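Local coordinates for protein ATP phosphoribosyltransferase regulatory subunit (Lactococcus lactis, PDB 1Z7M) that is required for the first step of histidine biosynthesis and may allow feedback regulation of ATP phosphoribosyltransferase activity by histidine, at residues B[95-100]-B[125-130]; B[235-240]-B[272-277]; B[292-297]-B[331-336]. All coordinates share one frame; numbering follows the deposited sequence.

Overall arrangement
All three contacts reach the same mixed sheet of the class-II synthetase fold. Contact 1 is buried and joins the end of strand 118-127 to the end of strand 94-97, beside the second subunit; it relies on arginine, with a guanidinium gripping a carbonyl and another lying on a ring. Contact 2, across the centre of the chain with its centre about 35 Å from that of contact 1, ties a helix start to the edge strand 272-274 through one hydrogen bond from an asparagine amide and leucine and isoleucine packing. Contact 3 sets the turn after strand 288-294 on helix 327-338 through alanines, without a hydrogen bond between its segments. Contacts 2 and 3 are partly buried, and another protein's chain approaches both.

Contact 1: B[95-100]-B[125-130]; sequences ITLRYD and KIFRKE
Lys125 O is gripped by two nitrogens of Arg98, which turns the NE side of its guanidinium toward the oxygen. Arg98 NE and Arg98 NH2 each lie 2.9 Å from Lys125 O, which sits close to the guanidinium plane. NH2 comes in on a lone pair in the carbonyl plane, whereas NE stands above that plane. Bends at chi2 (-137°) and chi3 (-46°) turn CD and then NE toward this oxygen. Lys125 belongs to the end of strand 118-127, which with strand 139-148 forms the antiparallel pair of class-II synthetase motif 2; Phe127 to Glu130 match its Phe-Arg-any-Glu signature. An alanine in place of Arg98 would probably leave Lys125 O without both of these donors and the end of the strand less firmly tied to residues 95-100. Phe127 N also donates to Arg98 O (2.9 Å), and Ile126 CA makes a CA-H...O contact with the same oxygen. Ile126 also wraps CB, CG2 and CD1 about Tyr99 O. Leu97 lays CD2 over one face of the Phe127 ring, 3.8 Å from the centroid and shifted toward CG and CD1. Leu97 packs on Leu97 of the second subunit and Phe127 on its Ser62, which places the pair at the subunit interface. Tyr99 and Arg128 stack: the guanidinium lies on the ring, centres 4.1 Å apart and planes at 20°. The cation-pi contact is off-centre, while Arg128 CG rests at Tyr99 CE1. Tyr99 OH hydrogen-bonds to Thr78 O, anchoring the far end of the ring. Arg128 NH1 lies 3.5 Å from Tyr99 CE2, over the ring face near its rim.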
ATOM      1  N   ILE B  95       5.900   6.001   0.630  1.00 61.51           N
ATOM      2  CA  ILE B  95       6.540   6.696  -0.481  1.00 59.71           C
ATOM      3  C   ILE B  95       5.525   7.275  -1.450  1.00 58.83           C
ATOM      4  O   ILE B  95       4.402   6.779  -1.592  1.00 58.76           O
ATOM      5  CB  ILE B  95       7.484   5.788  -1.282  1.00 58.27           C
ATOM      6  CG1 ILE B  95       6.718   4.594  -1.813  1.00 56.78           C
ATOM      7  CG2 ILE B  95       8.631   5.343  -0.411  1.00 58.69           C
ATOM      8  CD1 ILE B  95       7.509   3.754  -2.719  1.00 54.72           C
ATOM      9  N   THR B  96       5.936   8.320  -2.147  1.00 57.83           N
ATOM     10  CA  THR B  96       5.041   8.958  -3.088  1.00 57.46           C
ATOM     11  C   THR B  96       5.629   9.031  -4.507  1.00 56.68           C
ATOM     12  O   THR B  96       6.839   9.164  -4.702  1.00 56.79           O
ATOM     13  CB  THR B  96       4.641  10.380  -2.566  1.00 57.92           C
ATOM     14  OG1 THR B  96       3.980  10.258  -1.296  1.00 58.11           O
ATOM     15  CG2 THR B  96       3.686  11.064  -3.528  1.00 58.69           C
ATOM     16  N   LEU B  97       4.746   8.909  -5.492  1.00 55.67           N
ATOM     17  CA  LEU B  97       5.113   8.977  -6.890  1.00 54.63           C
ATOM     18  C   LEU B  97       5.585  10.390  -7.189  1.00 54.55           C
ATOM     19  O   LEU B  97       5.011  11.347  -6.671  1.00 54.68           O
ATOM     20  CB  LEU B  97       3.903   8.661  -7.746  1.00 54.42           C
ATOM     21  CG  LEU B  97       4.266   7.857  -8.981  1.00 54.43           C
ATOM     22  CD1 LEU B  97       4.839   6.559  -8.555  1.00 54.97           C
ATOM     23  CD2 LEU B  97       3.073   7.594  -9.795  1.00 53.99           C
ATOM     24  N   ARG B  98       6.606  10.537  -8.031  1.00 54.58           N
ATOM     25  CA  ARG B  98       7.138  11.865  -8.323  1.00 54.55           C
ATOM     26  C   ARG B  98       6.041  12.890  -8.347  1.00 54.81           C
ATOM     27  O   ARG B  98       5.134  12.800  -9.162  1.00 54.45           O
ATOM     28  CB  ARG B  98       7.885  11.901  -9.649  1.00 53.89           C
ATOM     29  CG  ARG B  98       9.289  12.484  -9.498  1.00 53.69           C
ATOM     30  CD  ARG B  98       9.623  13.455 -10.613  1.00 52.31           C
ATOM     31  NE  ARG B  98       9.251  12.913 -11.913  1.00 50.83           N
ATOM     32  CZ  ARG B  98       9.856  11.889 -12.499  1.00 49.11           C
ATOM     33  NH1 ARG B  98      10.880  11.288 -11.910  1.00 48.07           N
ATOM     34  NH2 ARG B  98       9.405  11.446 -13.662  1.00 49.32           N
ATOM     35  N   TYR B  99       6.129  13.853  -7.437  1.00 55.75           N
ATOM     36  CA  TYR B  99       5.142  14.913  -7.340  1.00 56.99           C
ATOM     37  C   TYR B  99       5.695  16.263  -7.777  1.00 57.88           C
ATOM     38  O   TYR B  99       4.952  17.121  -8.261  1.00 58.53           O
ATOM     39  CB  TYR B  99       4.655  15.046  -5.904  1.00 57.83           C
ATOM     40  CG  TYR B  99       3.439  15.931  -5.753  1.00 59.35           C
ATOM     41  CD1 TYR B  99       2.180  15.475  -6.129  1.00 60.17           C
ATOM     42  CD2 TYR B  99       3.538  17.203  -5.198  1.00 60.05           C
ATOM     43  CE1 TYR B  99       1.044  16.253  -5.948  1.00 60.84           C
ATOM     44  CE2 TYR B  99       2.407  17.995  -5.015  1.00 60.77           C
ATOM     45  CZ  TYR B  99       1.162  17.503  -5.389  1.00 60.98           C
ATOM     46  OH  TYR B  99       0.029  18.239  -5.170  1.00 61.37           O
ATOM     47  N   ASP B 100       6.999  16.451  -7.609  1.00 58.03           N
ATOM     48  CA  ASP B 100       7.622  17.717  -7.951  1.00 58.20           C
ATOM     49  C   ASP B 100       9.011  17.505  -8.508  1.00 58.58           C
ATOM     50  O   ASP B 100       9.690  16.558  -8.130  1.00 58.77           O
ATOM     51  CB  ASP B 100       7.667  18.600  -6.698  1.00 57.74           C
ATOM     52  CG  ASP B 100       8.472  19.864  -6.897  1.00 57.86           C
ATOM     53  OD1 ASP B 100       9.661  19.878  -6.519  1.00 57.26           O
ATOM     54  OD2 ASP B 100       7.917  20.846  -7.433  1.00 57.87           O
ATOM     55  N   LYS B 125       7.678  13.617 -16.266  1.00 52.46           N
ATOM     56  CA  LYS B 125       6.378  13.940 -15.722  1.00 52.69           C
ATOM     57  C   LYS B 125       6.193  13.719 -14.235  1.00 52.86           C
ATOM     58  O   LYS B 125       6.865  12.893 -13.629  1.00 52.18           O
ATOM     59  CB  LYS B 125       5.305  13.186 -16.495  1.00 52.73           C
ATOM     60  CG  LYS B 125       5.535  11.717 -16.552  1.00 52.94           C
ATOM     61  CD  LYS B 125       4.374  10.987 -17.216  1.00 52.47           C
ATOM     62  CE  LYS B 125       4.272  11.283 -18.698  1.00 51.32           C
ATOM     63  NZ  LYS B 125       3.277  10.371 -19.333  1.00 51.11           N
ATOM     64  N   ILE B 126       5.286  14.520 -13.668  1.00 53.31           N
ATOM     65  CA  ILE B 126       4.915  14.465 -12.259  1.00 54.05           C
ATOM     66  C   ILE B 126       3.513  13.886 -12.250  1.00 54.74           C
ATOM     67  O   ILE B 126       2.824  13.942 -13.262  1.00 54.71           O
ATOM     68  CB  ILE B 126       4.867  15.865 -11.606  1.00 53.41           C
ATOM     69  CG1 ILE B 126       3.928  16.778 -12.382  1.00 52.77           C
ATOM     70  CG2 ILE B 126       6.244  16.452 -11.538  1.00 53.18           C
ATOM     71  CD1 ILE B 126       3.622  18.048 -11.639  1.00 52.35           C
ATOM     72  N   PHE B 127       3.096  13.340 -11.114  1.00 55.63           N
ATOM     73  CA  PHE B 127       1.779  12.729 -11.005  1.00 56.99           C
ATOM     74  C   PHE B 127       0.950  13.296  -9.872  1.00 58.69           C
ATOM     75  O   PHE B 127       1.288  13.111  -8.701  1.00 59.18           O
ATOM     76  CB  PHE B 127       1.931  11.226 -10.801  1.00 56.18           C
ATOM     77  CG  PHE B 127       2.896  10.582 -11.751  1.00 55.22           C
ATOM     78  CD1 PHE B 127       4.257  10.559 -11.471  1.00 55.20           C
ATOM     79  CD2 PHE B 127       2.450  10.036 -12.956  1.00 54.00           C
ATOM     80  CE1 PHE B 127       5.158  10.003 -12.379  1.00 54.89           C
ATOM     81  CE2 PHE B 127       3.344   9.481 -13.867  1.00 53.40           C
ATOM     82  CZ  PHE B 127       4.696   9.467 -13.575  1.00 54.11           C
ATOM     83  N   ARG B 128      -0.137  13.977 -10.224  1.00 60.92           N
ATOM     84  CA  ARG B 128      -1.046  14.571  -9.241  1.00 62.96           C
ATOM     85  C   ARG B 128      -2.420  13.985  -9.530  1.00 63.50           C
ATOM     86  O   ARG B 128      -2.690  13.592 -10.659  1.00 63.83           O
ATOM     87  CB  ARG B 128      -1.098  16.097  -9.407  1.00 64.45           C
ATOM     88  CG  ARG B 128       0.262  16.803  -9.360  1.00 67.70           C
ATOM     89  CD  ARG B 128       0.228  18.197 -10.037  1.00 70.73           C
ATOM     90  NE  ARG B 128       0.315  19.320  -9.096  1.00 73.03           N
ATOM     91  CZ  ARG B 128       1.375  19.618  -8.334  1.00 73.71           C
ATOM     92  NH1 ARG B 128       2.483  18.885  -8.375  1.00 73.57           N
ATOM     93  NH2 ARG B 128       1.322  20.662  -7.518  1.00 73.50           N
ATOM     94  N   LYS B 129      -3.286  13.916  -8.524  1.00 64.45           N
ATOM     95  CA  LYS B 129      -4.635  13.378  -8.722  1.00 65.03           C
ATOM     96  C   LYS B 129      -5.627  14.468  -9.064  1.00 66.07           C
ATOM     97  O   LYS B 129      -5.563  15.570  -8.516  1.00 66.21           O
ATOM     98  CB  LYS B 129      -5.132  12.680  -7.466  1.00 64.51           C
ATOM     99  CG  LYS B 129      -4.507  11.361  -7.205  1.00 63.72           C
ATOM    100  CD  LYS B 129      -5.056  10.817  -5.940  1.00 63.52           C
ATOM    101  CE  LYS B 129      -4.531   9.439  -5.689  1.00 64.28           C
ATOM    102  NZ  LYS B 129      -4.992   8.942  -4.361  1.00 65.32           N
ATOM    103  N   GLU B 130      -6.556  14.159  -9.956  1.00 67.11           N
ATOM    104  CA  GLU B 130      -7.574  15.127 -10.345  1.00 68.90           C
ATOM    105  C   GLU B 130      -8.934  14.433 -10.329  1.00 69.64           C
ATOM    106  O   GLU B 130      -8.991  13.217 -10.316  1.00 69.61           O
ATOM    107  CB  GLU B 130      -7.252  15.693 -11.734  1.00 69.36           C
ATOM    108  CG  GLU B 130      -6.024  16.600 -11.753  1.00 70.85           C
ATOM    109  CD  GLU B 130      -6.193  17.879 -10.922  1.00 71.96           C
ATOM    110  OE1 GLU B 130      -5.167  18.406 -10.429  1.00 72.28           O
ATOM    111  OE2 GLU B 130      -7.340  18.365 -10.767  1.00 72.55           O
TER

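Contact 2: B[235-240]-B[272-277]; sequences NELSRL and IIIDLG
Asn235 and Ile274 make the polar link between these segments. Asn235 ND2 donates to Ile274 O at 3.1 Å, with an N-H...O angle of 146°. The oxygen lies near the amide plane, but the donor stands well above the carbonyl plane, about 53° out of it. The other amide atom, Asn235 OD1, has a weak hydrogen bond to a basic side chain of another protein's chain, and the amide therefore faces a strand on one branch and a partner protein on the other. The same ND2 rests against a methyl group, Ile273 CG2, at 3.3 Å. That methyl is anti to the backbone N of Ile273, and the two side chains cross at a slant.

Strand 272-274 is an edge strand, within this chain, of the mixed sheet of the class-II synthetase fold, and runs parallel to strand 175-181. The chain between those two strands is largely helical, and residues 235-240 include the start of one of its helices, 237-246.

Apolar packing joins the helix to the strand and the residues after it. Leu240 and Leu276 meet tip to tip, CD1 to CD1 at 3.9 Å. Leu237 CG approaches Ile274 CD1 at 4.2 Å. Helix 250-267 covers this cluster, with Leu259 against Ile274 and Leu276, and Phe256 against Leu237 and Leu276.

Charged groups shape each segment internally. Asp275 OD1 accepts from Gly277 N at 2.7 Å, an Asx turn over Asp275 to Gly277; the Asp275 side chain is about 4 Å from a bound phosphate ion, probably from the crystallisation liquor. Glu236, at the N-cap position of the helix, makes a salt bridge from OE1 to Arg239 NH2 (3.3 Å, a weak hydrogen bond), while its OE2 takes a weak bond from Ser238 OG. Arg239 NH1 also pairs with Glu230.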
ATOM      1  N   ASN B 235      -1.675  46.885 -16.583  1.00 68.39           N
ATOM      2  CA  ASN B 235      -0.229  46.699 -16.611  1.00 70.20           C
ATOM      3  C   ASN B 235       0.423  47.817 -17.431  1.00 71.19           C
ATOM      4  O   ASN B 235       1.546  47.652 -17.914  1.00 71.65           O
ATOM      5  CB  ASN B 235       0.168  45.358 -17.235  1.00 70.31           C
ATOM      6  CG  ASN B 235      -0.847  44.275 -16.996  1.00 70.84           C
ATOM      7  OD1 ASN B 235      -1.958  44.338 -17.508  1.00 71.66           O
ATOM      8  ND2 ASN B 235      -0.469  43.263 -16.225  1.00 71.62           N
ATOM      9  N   GLU B 236      -0.271  48.942 -17.608  1.00 71.49           N
ATOM     10  CA  GLU B 236       0.294  50.057 -18.370  1.00 72.25           C
ATOM     11  C   GLU B 236       1.455  50.643 -17.564  1.00 71.74           C
ATOM     12  O   GLU B 236       1.230  51.383 -16.615  1.00 71.67           O
ATOM     13  CB  GLU B 236      -0.771  51.127 -18.605  1.00 73.57           C
ATOM     14  CG  GLU B 236      -0.256  52.354 -19.360  1.00 76.15           C
ATOM     15  CD  GLU B 236      -1.324  53.434 -19.500  1.00 77.88           C
ATOM     16  OE1 GLU B 236      -2.412  53.121 -20.043  1.00 79.14           O
ATOM     17  OE2 GLU B 236      -1.083  54.590 -19.070  1.00 78.62           O
ATOM     18  N   LEU B 237       2.687  50.326 -17.958  1.00 72.11           N
ATOM     19  CA  LEU B 237       3.872  50.769 -17.229  1.00 72.77           C
ATOM     20  C   LEU B 237       3.866  52.218 -16.763  1.00 73.89           C
ATOM     21  O   LEU B 237       4.308  52.519 -15.649  1.00 74.15           O
ATOM     22  CB  LEU B 237       5.140  50.488 -18.038  1.00 72.20           C
ATOM     23  CG  LEU B 237       6.367  50.044 -17.218  1.00 72.40           C
ATOM     24  CD1 LEU B 237       7.536  49.700 -18.141  1.00 73.99           C
ATOM     25  CD2 LEU B 237       6.776  51.141 -16.276  1.00 73.75           C
ATOM     26  N   SER B 238       3.364  53.121 -17.600  1.00 75.19           N
ATOM     27  CA  SER B 238       3.308  54.543 -17.240  1.00 75.67           C
ATOM     28  C   SER B 238       2.351  54.794 -16.066  1.00 75.67           C
ATOM     29  O   SER B 238       2.724  55.397 -15.054  1.00 75.09           O
ATOM     30  CB  SER B 238       2.874  55.371 -18.458  1.00 76.51           C
ATOM     31  OG  SER B 238       1.735  54.796 -19.088  1.00 77.57           O
ATOM     32  N   ARG B 239       1.118  54.317 -16.212  1.00 76.08           N
ATOM     33  CA  ARG B 239       0.111  54.481 -15.181  1.00 76.23           C
ATOM     34  C   ARG B 239       0.588  53.869 -13.861  1.00 76.16           C
ATOM     35  O   ARG B 239       0.564  54.525 -12.819  1.00 76.53           O
ATOM     36  CB  ARG B 239      -1.200  53.836 -15.620  1.00 76.38           C
ATOM     37  CG  ARG B 239      -2.354  54.235 -14.745  1.00 78.46           C
ATOM     38  CD  ARG B 239      -3.638  53.624 -15.224  1.00 81.70           C
ATOM     39  NE  ARG B 239      -3.915  53.951 -16.615  1.00 84.01           N
ATOM     40  CZ  ARG B 239      -5.074  53.704 -17.222  1.00 85.19           C
ATOM     41  NH1 ARG B 239      -6.072  53.126 -16.551  1.00 85.08           N
ATOM     42  NH2 ARG B 239      -5.237  54.036 -18.499  1.00 84.86           N
ATOM     43  N   LEU B 240       1.036  52.618 -13.911  1.00 75.35           N
ATOM     44  CA  LEU B 240       1.522  51.938 -12.714  1.00 74.57           C
ATOM     45  C   LEU B 240       2.652  52.682 -12.034  1.00 74.35           C
ATOM     46  O   LEU B 240       2.611  52.907 -10.828  1.00 74.35           O
ATOM     47  CB  LEU B 240       1.990  50.522 -13.043  1.00 74.10           C
ATOM     48  CG  LEU B 240       0.878  49.561 -13.455  1.00 73.96           C
ATOM     49  CD1 LEU B 240       1.443  48.172 -13.544  1.00 74.27           C
ATOM     50  CD2 LEU B 240      -0.252  49.589 -12.445  1.00 74.29           C
ATOM     51  N   ILE B 272       7.576  42.541 -22.357  1.00 67.68           N
ATOM     52  CA  ILE B 272       7.266  41.999 -21.044  1.00 66.59           C
ATOM     53  C   ILE B 272       6.091  42.750 -20.428  1.00 66.00           C
ATOM     54  O   ILE B 272       5.850  43.918 -20.731  1.00 66.15           O
ATOM     55  CB  ILE B 272       8.480  42.111 -20.095  1.00 66.10           C
ATOM     56  CG1 ILE B 272       9.684  41.413 -20.716  1.00 65.54           C
ATOM     57  CG2 ILE B 272       8.150  41.508 -18.748  1.00 66.33           C
ATOM     58  CD1 ILE B 272       9.393  40.015 -21.167  1.00 65.24           C
ATOM     59  N   ILE B 273       5.360  42.070 -19.560  1.00 65.42           N
ATOM     60  CA  ILE B 273       4.227  42.681 -18.904  1.00 65.24           C
ATOM     61  C   ILE B 273       4.417  42.629 -17.394  1.00 64.88           C
ATOM     62  O   ILE B 273       4.769  41.598 -16.830  1.00 64.63           O
ATOM     63  CB  ILE B 273       2.954  41.980 -19.325  1.00 65.05           C
ATOM     64  CG1 ILE B 273       2.718  42.258 -20.802  1.00 66.21           C
ATOM     65  CG2 ILE B 273       1.801  42.456 -18.513  1.00 64.46           C
ATOM     66  CD1 ILE B 273       1.655  41.393 -21.421  1.00 68.96           C
ATOM     67  N   ILE B 274       4.211  43.763 -16.742  1.00 64.99           N
ATOM     68  CA  ILE B 274       4.379  43.819 -15.306  1.00 65.24           C
ATOM     69  C   ILE B 274       3.034  43.693 -14.606  1.00 64.95           C
ATOM     70  O   ILE B 274       2.104  44.459 -14.877  1.00 64.92           O
ATOM     71  CB  ILE B 274       5.092  45.134 -14.887  1.00 65.26           C
ATOM     72  CG1 ILE B 274       6.469  45.209 -15.561  1.00 65.44           C
ATOM     73  CG2 ILE B 274       5.223  45.194 -13.365  1.00 64.88           C
ATOM     74  CD1 ILE B 274       7.299  46.446 -15.239  1.00 65.77           C
ATOM     75  N   ASP B 275       2.928  42.696 -13.730  1.00 65.02           N
ATOM     76  CA  ASP B 275       1.699  42.478 -12.983  1.00 65.40           C
ATOM     77  C   ASP B 275       1.973  42.683 -11.503  1.00 65.10           C
ATOM     78  O   ASP B 275       2.581  41.841 -10.844  1.00 65.43           O
ATOM     79  CB  ASP B 275       1.159  41.065 -13.194  1.00 66.14           C
ATOM     80  CG  ASP B 275      -0.298  40.939 -12.777  1.00 67.58           C
ATOM     81  OD1 ASP B 275      -0.702  41.618 -11.802  1.00 68.10           O
ATOM     82  OD2 ASP B 275      -1.041  40.162 -13.421  1.00 69.53           O
ATOM     83  N   LEU B 276       1.533  43.816 -10.978  1.00 64.35           N
ATOM     84  CA  LEU B 276       1.744  44.104  -9.571  1.00 63.31           C
ATOM     85  C   LEU B 276       0.645  43.450  -8.743  1.00 62.58           C
ATOM     86  O   LEU B 276       0.613  43.576  -7.525  1.00 62.69           O
ATOM     87  CB  LEU B 276       1.748  45.617  -9.348  1.00 62.75           C
ATOM     88  CG  LEU B 276       2.903  46.380  -9.996  1.00 62.03           C
ATOM     89  CD1 LEU B 276       2.705  47.877  -9.828  1.00 61.37           C
ATOM     90  CD2 LEU B 276       4.200  45.932  -9.364  1.00 61.02           C
ATOM     91  N   GLY B 277      -0.261  42.750  -9.418  1.00 62.05           N
ATOM     92  CA  GLY B 277      -1.341  42.089  -8.714  1.00 62.10           C
ATOM     93  C   GLY B 277      -1.141  40.592  -8.678  1.00 61.83           C
ATOM     94  O   GLY B 277      -2.048  39.844  -8.334  1.00 61.99           O
TER

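Contact 3: B[292-297]-B[331-336]; sequences AYSSAA and LKALER. With PO4 (phosphate ion), chain J.
Arg336 passes close to the carbonyl oxygen of Ala296. Its CB lies 4.0 Å from Ala296 O, and CG, anti to the carbonyl carbon of Arg336 (chi1 -69°), keeps a similar distance. CD comes nearest, 3.3 Å from Ala296 O. The chain then bends at chi3, NE draws back, and NH1 ends 3.7 Å from Ala296 O, with the guanidinium oblique to it and no hydrogen bond. The same oxygen receives a CA-H...O contact from Ala333. Small methyls bring the backbones close: Ala333 CB meets Ala296 CB at 3.6 Å and Ala297 CB at 3.9 Å, and Ser294 OG also touches it. Farther back, Tyr293 OH donates to O2 of a phosphate ion at 2.7 Å. The ion, probably from the crystallisation liquor, is also hydrogen-bonded to Lys291 of another protein's chain. A polar side chain of another protein's chain hydrogen-bonds to Ala297 O. Ser294 to Ala297 form a type I beta turn at the end of strand 288-294, which lies between strands 302-306 and 175-181, and this turn meets one side of helix 327-338 while Leu331, Leu334 and Glu335 touch helix 33-52.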
ATOM      1  N   ALA B 292       3.467  32.794 -17.992  1.00 59.11           N
ATOM      2  CA  ALA B 292       3.378  32.976 -19.431  1.00 59.94           C
ATOM      3  C   ALA B 292       2.129  32.265 -19.898  1.00 60.23           C
ATOM      4  O   ALA B 292       1.922  31.104 -19.562  1.00 59.72           O
ATOM      5  CB  ALA B 292       4.599  32.387 -20.111  1.00 61.07           C
ATOM      6  N   TYR B 293       1.297  32.961 -20.668  1.00 60.84           N
ATOM      7  CA  TYR B 293       0.056  32.375 -21.160  1.00 61.90           C
ATOM      8  C   TYR B 293      -0.042  32.369 -22.680  1.00 62.78           C
ATOM      9  O   TYR B 293       0.667  33.106 -23.358  1.00 63.43           O
ATOM     10  CB  TYR B 293      -1.152  33.125 -20.598  1.00 62.08           C
ATOM     11  CG  TYR B 293      -1.341  32.973 -19.110  1.00 62.46           C
ATOM     12  CD1 TYR B 293      -0.486  33.604 -18.209  1.00 62.76           C
ATOM     13  CD2 TYR B 293      -2.371  32.185 -18.600  1.00 62.66           C
ATOM     14  CE1 TYR B 293      -0.646  33.449 -16.831  1.00 63.50           C
ATOM     15  CE2 TYR B 293      -2.544  32.022 -17.224  1.00 62.94           C
ATOM     16  CZ  TYR B 293      -1.678  32.651 -16.346  1.00 63.53           C
ATOM     17  OH  TYR B 293      -1.816  32.460 -14.986  1.00 64.15           O
ATOM     18  N   SER B 294      -0.919  31.514 -23.201  1.00 63.32           N
ATOM     19  CA  SER B 294      -1.167  31.408 -24.637  1.00 64.14           C
ATOM     20  C   SER B 294      -2.643  31.649 -24.817  1.00 64.76           C
ATOM     21  O   SER B 294      -3.451  31.123 -24.051  1.00 65.22           O
ATOM     22  CB  SER B 294      -0.842  30.007 -25.173  1.00 63.93           C
ATOM     23  OG  SER B 294      -1.571  29.739 -26.372  1.00 62.95           O
ATOM     24  N   SER B 295      -3.007  32.438 -25.818  1.00 64.98           N
ATOM     25  CA  SER B 295      -4.416  32.708 -26.049  1.00 64.93           C
ATOM     26  C   SER B 295      -5.142  31.403 -26.313  1.00 64.38           C
ATOM     27  O   SER B 295      -6.364  31.361 -26.293  1.00 64.88           O
ATOM     28  CB  SER B 295      -4.592  33.642 -27.245  1.00 66.17           C
ATOM     29  OG  SER B 295      -3.865  33.173 -28.373  1.00 67.48           O
ATOM     30  N   ALA B 296      -4.381  30.336 -26.536  1.00 64.16           N
ATOM     31  CA  ALA B 296      -4.956  29.026 -26.835  1.00 63.89           C
ATOM     32  C   ALA B 296      -5.112  28.056 -25.656  1.00 63.76           C
ATOM     33  O   ALA B 296      -5.393  26.874 -25.854  1.00 64.12           O
ATOM     34  CB  ALA B 296      -4.150  28.363 -27.942  1.00 63.75           C
ATOM     35  N   ALA B 297      -4.930  28.541 -24.435  1.00 63.11           N
ATOM     36  CA  ALA B 297      -5.083  27.695 -23.260  1.00 62.36           C
ATOM     37  C   ALA B 297      -5.435  28.559 -22.062  1.00 62.07           C
ATOM     38  O   ALA B 297      -5.094  29.742 -22.011  1.00 62.18           O
ATOM     39  CB  ALA B 297      -3.816  26.924 -22.998  1.00 62.62           C
ATOM     40  N   LEU B 331       0.843  21.604 -25.645  1.00 57.52           N
ATOM     41  CA  LEU B 331       0.370  20.786 -26.755  1.00 58.95           C
ATOM     42  C   LEU B 331      -1.123  20.997 -26.976  1.00 60.05           C
ATOM     43  O   LEU B 331      -1.608  21.013 -28.103  1.00 59.88           O
ATOM     44  CB  LEU B 331       0.655  19.309 -26.480  1.00 58.60           C
ATOM     45  CG  LEU B 331       2.112  18.891 -26.259  1.00 58.68           C
ATOM     46  CD1 LEU B 331       2.151  17.418 -25.934  1.00 58.20           C
ATOM     47  CD2 LEU B 331       2.950  19.187 -27.488  1.00 57.84           C
ATOM     48  N   LYS B 332      -1.855  21.150 -25.887  1.00 62.19           N
ATOM     49  CA  LYS B 332      -3.285  21.372 -25.979  1.00 64.33           C
ATOM     50  C   LYS B 332      -3.541  22.703 -26.677  1.00 65.63           C
ATOM     51  O   LYS B 332      -4.531  22.853 -27.388  1.00 65.72           O
ATOM     52  CB  LYS B 332      -3.886  21.397 -24.582  1.00 64.54           C
ATOM     53  CG  LYS B 332      -5.398  21.555 -24.532  1.00 66.22           C
ATOM     54  CD  LYS B 332      -5.883  21.462 -23.084  1.00 67.85           C
ATOM     55  CE  LYS B 332      -5.470  20.112 -22.468  1.00 68.84           C
ATOM     56  NZ  LYS B 332      -5.099  20.215 -21.024  1.00 68.48           N
ATOM     57  N   ALA B 333      -2.638  23.663 -26.468  1.00 67.24           N
ATOM     58  CA  ALA B 333      -2.752  24.989 -27.073  1.00 68.40           C
ATOM     59  C   ALA B 333      -2.319  24.968 -28.529  1.00 69.83           C
ATOM     60  O   ALA B 333      -2.880  25.681 -29.354  1.00 70.08           O
ATOM     61  CB  ALA B 333      -1.918  26.000 -26.301  1.00 67.21           C
ATOM     62  N   LEU B 334      -1.320  24.149 -28.842  1.00 71.29           N
ATOM     63  CA  LEU B 334      -0.848  24.047 -30.213  1.00 72.80           C
ATOM     64  C   LEU B 334      -1.936  23.444 -31.075  1.00 74.64           C
ATOM     65  O   LEU B 334      -2.004  23.706 -32.267  1.00 74.62           O
ATOM     66  CB  LEU B 334       0.397  23.174 -30.295  1.00 72.26           C
ATOM     67  CG  LEU B 334       1.682  23.777 -29.746  1.00 72.01           C
ATOM     68  CD1 LEU B 334       2.678  22.677 -29.529  1.00 71.87           C
ATOM     69  CD2 LEU B 334       2.233  24.819 -30.693  1.00 71.44           C
ATOM     70  N   GLU B 335      -2.788  22.624 -30.480  1.00 76.82           N
ATOM     71  CA  GLU B 335      -3.858  22.025 -31.247  1.00 79.44           C
ATOM     72  C   GLU B 335      -4.987  23.005 -31.491  1.00 81.53           C
ATOM     73  O   GLU B 335      -5.402  23.201 -32.633  1.00 81.99           O
ATOM     74  CB  GLU B 335      -4.383  20.789 -30.545  1.00 79.92           C
ATOM     75  CG  GLU B 335      -3.514  19.584 -30.788  1.00 80.83           C
ATOM     76  CD  GLU B 335      -4.032  18.367 -30.075  1.00 81.64           C
ATOM     77  OE1 GLU B 335      -5.255  18.105 -30.164  1.00 82.49           O
ATOM     78  OE2 GLU B 335      -3.214  17.673 -29.431  1.00 82.34           O
ATOM     79  N   ARG B 336      -5.490  23.623 -30.427  1.00 83.44           N
ATOM     80  CA  ARG B 336      -6.565  24.594 -30.578  1.00 85.10           C
ATOM     81  C   ARG B 336      -6.114  25.632 -31.599  1.00 85.78           C
ATOM     82  O   ARG B 336      -6.852  25.969 -32.532  1.00 86.19           O
ATOM     83  CB  ARG B 336      -6.872  25.280 -29.244  1.00 86.04           C
ATOM     84  CG  ARG B 336      -7.514  24.368 -28.207  1.00 88.10           C
ATOM     85  CD  ARG B 336      -7.998  25.171 -27.006  1.00 91.01           C
ATOM     86  NE  ARG B 336      -9.021  26.150 -27.384  1.00 92.66           N
ATOM     87  CZ  ARG B 336      -9.495  27.106 -26.581  1.00 93.24           C
ATOM     88  NH1 ARG B 336      -9.043  27.231 -25.336  1.00 92.70           N
ATOM     89  NH2 ARG B 336     -10.428  27.939 -27.025  1.00 92.78           N
TER
HETATM   90  P   PO4 J 329      -2.030  35.152 -12.717  1.00127.80           P
HETATM   91  O1  PO4 J 329      -1.215  35.841 -13.486  1.00104.12           O
HETATM   92  O2  PO4 J 329      -2.150  33.778 -12.611  1.00103.08           O
HETATM   93  O3  PO4 J 329      -1.193  35.417 -11.103  1.00104.26           O
HETATM   94  O4  PO4 J 329      -3.285  35.879 -12.227  1.00103.27           O